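PDB 4TX8: probable chitinase A from Chromobacterium violaceum, which probably hydrolyses chitin as an endo-acting glycoside hydrolase of family 18 and carries a module expected to bind carbohydrate. Local coordinates for residues Ala161-Asp166 with Tyr210-Ile215. Sequence-based numbering, arbitrary orientation.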
loop_
_atom_site.group_PDB
_atom_site.type_symbol
_atom_site.label_atom_id
_atom_site.label_comp_id
_atom_site.label_asym_id
_atom_site.label_seq_id
_atom_site.Cartn_x
_atom_site.Cartn_y
_atom_site.Cartn_z
ATOM N N ALA A 161 -3.124 24.417 -2.837
ATOM C CA ALA A 161 -3.322 25.030 -1.526
ATOM C C ALA A 161 -4.321 24.233 -0.690
ATOM O O ALA A 161 -4.098 23.996 0.499
ATOM C CB ALA A 161 -3.789 26.469 -1.677
ATOM N N GLN A 162 -5.420 23.822 -1.316
ATOM C CA GLN A 162 -6.442 23.047 -0.624
ATOM C C GLN A 162 -5.912 21.668 -0.246
ATOM O O GLN A 162 -6.165 21.174 0.853
ATOM C CB GLN A 162 -7.695 22.913 -1.489
ATOM C CG GLN A 162 -8.824 22.169 -0.800
ATOM C CD GLN A 162 -9.246 22.836 0.493
ATOM O OE1 GLN A 162 -9.573 24.022 0.513
ATOM N NE2 GLN A 162 -9.232 22.078 1.585
ATOM N N PHE A 163 -5.174 21.058 -1.168
ATOM C CA PHE A 163 -4.532 19.768 -0.943
ATOM C C PHE A 163 -3.619 19.809 0.279
ATOM O O PHE A 163 -3.615 18.889 1.098
ATOM C CB PHE A 163 -3.742 19.367 -2.189
ATOM C CG PHE A 163 -3.012 18.058 -2.068
ATOM C CD1 PHE A 163 -3.707 16.862 -2.007
ATOM C CD2 PHE A 163 -1.626 18.023 -2.062
ATOM C CE1 PHE A 163 -3.036 15.658 -1.916
ATOM C CE2 PHE A 163 -0.947 16.825 -1.970
ATOM C CZ PHE A 163 -1.655 15.637 -1.897
ATOM N N ILE A 164 -2.856 20.892 0.401
ATOM C CA ILE A 164 -1.942 21.072 1.523
ATOM C C ILE A 164 -2.722 21.209 2.831
ATOM O O ILE A 164 -2.305 20.696 3.872
ATOM C CB ILE A 164 -1.030 22.299 1.300
ATOM C CG1 ILE A 164 0.022 21.977 0.235
ATOM C CG2 ILE A 164 -0.354 22.728 2.596
ATOM C CD1 ILE A 164 0.855 23.167 -0.192
ATOM N N GLN A 165 -3.865 21.886 2.771
ATOM C CA GLN A 165 -4.744 21.995 3.930
ATOM C C GLN A 165 -5.360 20.643 4.281
ATOM O O GLN A 165 -5.541 20.320 5.455
ATOM C CB GLN A 165 -5.845 23.024 3.676
ATOM C CG GLN A 165 -5.350 24.459 3.649
ATOM C CD GLN A 165 -6.458 25.453 3.356
ATOM O OE1 GLN A 165 -7.513 25.090 2.835
ATOM N NE2 GLN A 165 -6.224 26.716 3.695
ATOM N N ASP A 166 -5.677 19.856 3.256
ATOM C CA ASP A 166 -6.263 18.535 3.460
ATOM C C ASP A 166 -5.277 17.599 4.152
ATOM O O ASP A 166 -5.664 16.790 4.994
ATOM C CB ASP A 166 -6.718 17.934 2.130
ATOM C CG ASP A 166 -7.917 18.656 1.543
ATOM O OD1 ASP A 166 -8.539 19.465 2.263
ATOM O OD2 ASP A 166 -8.246 18.404 0.363
ATOM N N TYR A 210 4.887 20.402 0.689
ATOM C CA TYR A 210 3.536 19.882 0.866
ATOM C C TYR A 210 3.261 19.402 2.289
ATOM O O TYR A 210 2.111 19.369 2.724
ATOM C CB TYR A 210 3.275 18.755 -0.135
ATOM C CG TYR A 210 3.095 19.262 -1.548
ATOM C CD1 TYR A 210 4.185 19.423 -2.395
ATOM C CD2 TYR A 210 1.836 19.601 -2.026
ATOM C CE1 TYR A 210 4.023 19.898 -3.684
ATOM C CE2 TYR A 210 1.664 20.075 -3.312
ATOM C CZ TYR A 210 2.760 20.221 -4.137
ATOM O OH TYR A 210 2.590 20.695 -5.417
ATOM N N GLY A 211 4.312 19.043 3.017
ATOM C CA GLY A 211 4.149 18.602 4.390
ATOM C C GLY A 211 3.848 17.119 4.507
ATOM O O GLY A 211 3.225 16.679 5.475
ATOM N N PHE A 212 4.280 16.349 3.512
ATOM C CA PHE A 212 4.242 14.892 3.592
ATOM C C PHE A 212 5.059 14.410 4.786
ATOM O O PHE A 212 6.081 15.005 5.116
ATOM C CB PHE A 212 4.787 14.260 2.311
ATOM C CG PHE A 212 3.932 14.491 1.101
ATOM C CD1 PHE A 212 2.663 13.942 1.019
ATOM C CD2 PHE A 212 4.411 15.227 0.030
ATOM C CE1 PHE A 212 1.880 14.142 -0.102
ATOM C CE2 PHE A 212 3.634 15.429 -1.095
ATOM C CZ PHE A 212 2.364 14.886 -1.160
ATOM N N ASP A 213 4.624 13.328 5.424
ATOM C CA ASP A 213 5.329 12.805 6.594
ATOM C C ASP A 213 6.583 12.030 6.208
ATOM O O ASP A 213 7.466 11.811 7.035
ATOM C CB ASP A 213 4.409 11.905 7.423
ATOM C CG ASP A 213 3.295 12.674 8.093
ATOM O OD1 ASP A 213 3.580 13.384 9.080
ATOM O OD2 ASP A 213 2.136 12.565 7.637
ATOM N N GLY A 214 6.655 11.608 4.951
ATOM C CA GLY A 214 7.772 10.810 4.490
ATOM C C GLY A 214 7.473 10.162 3.157
ATOM O O GLY A 214 6.626 10.645 2.409
ATOM N N ILE A 215 8.162 9.064 2.856
ATOM C CA ILE A 215 8.024 8.437 1.549
ATOM C C ILE A 215 7.744 6.940 1.617
ATOM O O ILE A 215 8.027 6.276 2.617
ATOM C CB ILE A 215 9.286 8.645 0.683
ATOM C CG1 ILE A 215 10.471 7.877 1.270
ATOM C CG2 ILE A 215 9.604 10.134 0.530
ATOM C CD1 ILE A 215 11.740 7.988 0.446
HETATM O O HOH W 1 0.733 20.134 4.698
#
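Phe163 offers the edge of its ring to Tyr210 and Phe212, an example of how neighbouring helices of a barrel can be joined through aromatic side chains. Its CD2 lies 3.8 Å from Tyr210 CD2, and its CE2 comes within 3.9 Å of Phe212 CZ. Both partners sit near the plane of the Phe163 ring, against adjoining parts of one rim, and neither is stacked on it. With CG anti to the backbone N and beside the carbonyl carbon (chi1 179°), Phe163 turns the CD2/CE2 side of its ring to the two aromatic side chains and crosses both at about a right angle. Ile164 joins from the next position of the helix, its CG1 lying 3.7 Å from Tyr210 CD2, so that one ring carbon of the tyrosine meets two consecutive residues.

The setting is the (beta/alpha)8 barrel of GH18 enzymes. Residues 161-166 belong to helix 160-171, while 210-215 runs from the last turn of the next helix, 193-210, into the parallel strand 214-218. Gly211, the first residue past that helix, leaves helical geometry with positive phi (86°); lacking a CB, it does so without crowding the carbonyl O of Tyr210.

Further out, Phe151 packs edge-to-face with Tyr210, and Leu153 touches Phe163. Phe212 is buried against Ile206 and Leu207 of the preceding helix 193-210 and Val177 and Leu179 of strand 176-182. Gln171, in the last turn of helix 160-171, gives a polar tie, its NE2 hydrogen-bonding Gly211 O and Asp213 OD2. Within the first helix, Gln162 NE2 donates to Asp166 OD1 over 2.8 Å, approaching from above the carboxylate plane.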